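Local coordinates for alpha-2,3-sialyltransferase (PDB 2P2V) that transfers sialic acid from a CMP-sialic acid donor to an acceptor sugar in alpha-2,3 linkage, at the interface of chains A and B. Sequence-based numbering; all coordinates share one arbitrary frame. Chains: chain A/B, Alpha-2,3-sialyltransferase.

The interface of chains A and B. Residues chain A 101-103; chain B 112, 115-116, 269, 272.
A:Pro102 sets its CG over the notch where the rims of B:Phe116 and B:Phe272 come near each other, 3.6 Å from CE2 of B:Phe116 and 3.6 Å from CE1 of B:Phe272. CG makes the nearest approaches, with CB toward B:Phe272 and CD toward B:Phe116. On a third side, the side-chain carbonyl OE1 of B:Gln112 lies 3.7 Å from the same CG. The next residue, A:Phe103, turns a ring face to B:Gly269, whose CA sits 3.4 Å above the ring centroid in a CH-pi contact; with no side chain on the glycine, the helix backbone itself meets the ring. The A:Phe103 rim, CE1 nearest, meets CE1 of B:Phe116 at 3.7 Å.

B:Phe272 points CG away from its own backbone N (chi1 179°), which brings a ring face beneath the peptide joining A:Pro102 and A:Phe103. A:Phe103 holds CG between its backbone N and carbonyl carbon (chi1 61°), turning the ring toward B:Gly269 and leaving CB against B:Phe272. At the margin, methyl CD2 of A:Leu101 comes up to the backbone carbonyl of B:Asn115.

The patch belongs to an interface that is not an exact two-fold, and the structure alone does not show whether it is biological. Each chain is the CST-I-family sialyltransferase part of a longer protein. Chain A contributes the loop between strand 94-96 and helix 107-116; chain B receives it between the C-terminal part of helix 107-116 and the start of helix 268-283.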
ATOM      1  N   LEU A 101      -7.196  12.548  -9.596  1.00 21.55           N
ATOM      2  CA  LEU A 101      -7.458  12.048 -10.914  1.00 20.74           C
ATOM      3  C   LEU A 101      -6.112  12.117 -11.640  1.00 21.52           C
ATOM      4  O   LEU A 101      -5.431  13.125 -11.551  1.00 22.86           O
ATOM      5  CB  LEU A 101      -8.448  12.966 -11.640  1.00 21.42           C
ATOM      6  CG  LEU A 101      -9.888  12.862 -11.097  1.00 21.96           C
ATOM      7  CD1 LEU A 101     -10.779  13.887 -11.672  1.00 22.83           C
ATOM      8  CD2 LEU A 101     -10.349  11.498 -11.494  1.00 21.66           C
ATOM      9  N   PRO A 102      -5.711  11.017 -12.254  1.00 22.65           N
ATOM     10  CA  PRO A 102      -4.312  10.890 -12.730  1.00 22.46           C
ATOM     11  C   PRO A 102      -3.958  11.715 -13.970  1.00 24.48           C
ATOM     12  O   PRO A 102      -2.763  11.793 -14.333  1.00 25.53           O
ATOM     13  CB  PRO A 102      -4.183   9.426 -13.056  1.00 23.29           C
ATOM     14  CG  PRO A 102      -5.635   8.987 -13.433  1.00 21.90           C
ATOM     15  CD  PRO A 102      -6.472   9.761 -12.427  1.00 21.64           C
ATOM     16  N   PHE A 103      -4.967  12.288 -14.608  1.00 23.38           N
ATOM     17  CA  PHE A 103      -4.756  13.259 -15.679  1.00 24.25           C
ATOM     18  C   PHE A 103      -4.702  14.691 -15.165  1.00 25.56           C
ATOM     19  O   PHE A 103      -4.554  15.652 -15.956  1.00 25.90           O
ATOM     20  CB  PHE A 103      -5.782  13.057 -16.823  1.00 24.49           C
ATOM     21  CG  PHE A 103      -7.221  13.227 -16.381  1.00 21.24           C
ATOM     22  CD1 PHE A 103      -7.923  12.133 -15.871  1.00 20.33           C
ATOM     23  CD2 PHE A 103      -7.837  14.481 -16.421  1.00 23.67           C
ATOM     24  CE1 PHE A 103      -9.275  12.272 -15.432  1.00 22.40           C
ATOM     25  CE2 PHE A 103      -9.192  14.660 -15.944  1.00 26.19           C
ATOM     26  CZ  PHE A 103      -9.908  13.538 -15.441  1.00 21.92           C
TER
ATOM     27  N   GLN B 112      -6.753   2.455 -10.404  1.00 22.94           N
ATOM     28  CA  GLN B 112      -7.367   3.757 -10.669  1.00 21.80           C
ATOM     29  C   GLN B 112      -8.864   3.673 -10.665  1.00 20.63           C
ATOM     30  O   GLN B 112      -9.496   4.672 -10.810  1.00 20.61           O
ATOM     31  CB  GLN B 112      -6.964   4.267 -12.064  1.00 22.89           C
ATOM     32  CG  GLN B 112      -5.486   4.427 -12.100  1.00 27.82           C
ATOM     33  CD  GLN B 112      -5.005   4.984 -13.423  1.00 36.39           C
ATOM     34  OE1 GLN B 112      -3.987   5.675 -13.466  1.00 39.60           O
ATOM     35  NE2 GLN B 112      -5.723   4.670 -14.512  1.00 37.89           N
ATOM     36  N   ASN B 115     -10.636   6.014  -8.455  1.00 20.39           N
ATOM     37  CA  ASN B 115     -10.267   7.383  -8.803  1.00 21.18           C
ATOM     38  C   ASN B 115     -11.242   7.930  -9.852  1.00 21.16           C
ATOM     39  O   ASN B 115     -11.632   9.074  -9.774  1.00 21.94           O
ATOM     40  CB  ASN B 115      -8.798   7.438  -9.345  1.00 22.46           C
ATOM     41  CG  ASN B 115      -7.781   6.906  -8.341  1.00 27.58           C
ATOM     42  OD1 ASN B 115      -7.594   5.715  -8.200  1.00 37.63           O
ATOM     43  ND2 ASN B 115      -7.142   7.776  -7.659  1.00 35.11           N
ATOM     44  N   PHE B 116     -11.529   7.123 -10.877  1.00 21.02           N
ATOM     45  CA  PHE B 116     -12.478   7.455 -11.917  1.00 20.87           C
ATOM     46  C   PHE B 116     -13.943   7.282 -11.532  1.00 20.80           C
ATOM     47  O   PHE B 116     -14.762   8.053 -11.996  1.00 21.86           O
ATOM     48  CB  PHE B 116     -12.202   6.675 -13.168  1.00 21.14           C
ATOM     49  CG  PHE B 116     -10.971   7.167 -13.903  1.00 19.73           C
ATOM     50  CD1 PHE B 116     -11.109   8.193 -14.848  1.00 23.60           C
ATOM     51  CD2 PHE B 116      -9.739   6.648 -13.637  1.00 24.40           C
ATOM     52  CE1 PHE B 116      -9.968   8.684 -15.609  1.00 26.24           C
ATOM     53  CE2 PHE B 116      -8.566   7.143 -14.380  1.00 22.80           C
ATOM     54  CZ  PHE B 116      -8.738   8.176 -15.345  1.00 21.99           C
ATOM     55  N   GLY B 269      -9.806  13.640 -19.792  1.00 23.80           N
ATOM     56  CA  GLY B 269      -9.920  12.467 -18.895  1.00 23.69           C
ATOM     57  C   GLY B 269     -10.250  11.174 -19.618  1.00 23.53           C
ATOM     58  O   GLY B 269      -9.648  10.157 -19.337  1.00 23.40           O
ATOM     59  N   PHE B 272      -7.127  10.131 -21.669  1.00 24.53           N
ATOM     60  CA  PHE B 272      -6.166   9.578 -20.766  1.00 24.15           C
ATOM     61  C   PHE B 272      -6.549   8.123 -20.472  1.00 24.01           C
ATOM     62  O   PHE B 272      -5.726   7.199 -20.555  1.00 23.54           O
ATOM     63  CB  PHE B 272      -6.141  10.392 -19.437  1.00 25.12           C
ATOM     64  CG  PHE B 272      -5.157   9.826 -18.440  1.00 26.22           C
ATOM     65  CD1 PHE B 272      -5.527   8.725 -17.656  1.00 29.36           C
ATOM     66  CD2 PHE B 272      -3.858  10.343 -18.341  1.00 26.51           C
ATOM     67  CE1 PHE B 272      -4.630   8.135 -16.793  1.00 25.52           C
ATOM     68  CE2 PHE B 272      -2.963   9.795 -17.426  1.00 31.43           C
ATOM     69  CZ  PHE B 272      -3.347   8.662 -16.668  1.00 28.74           C
TER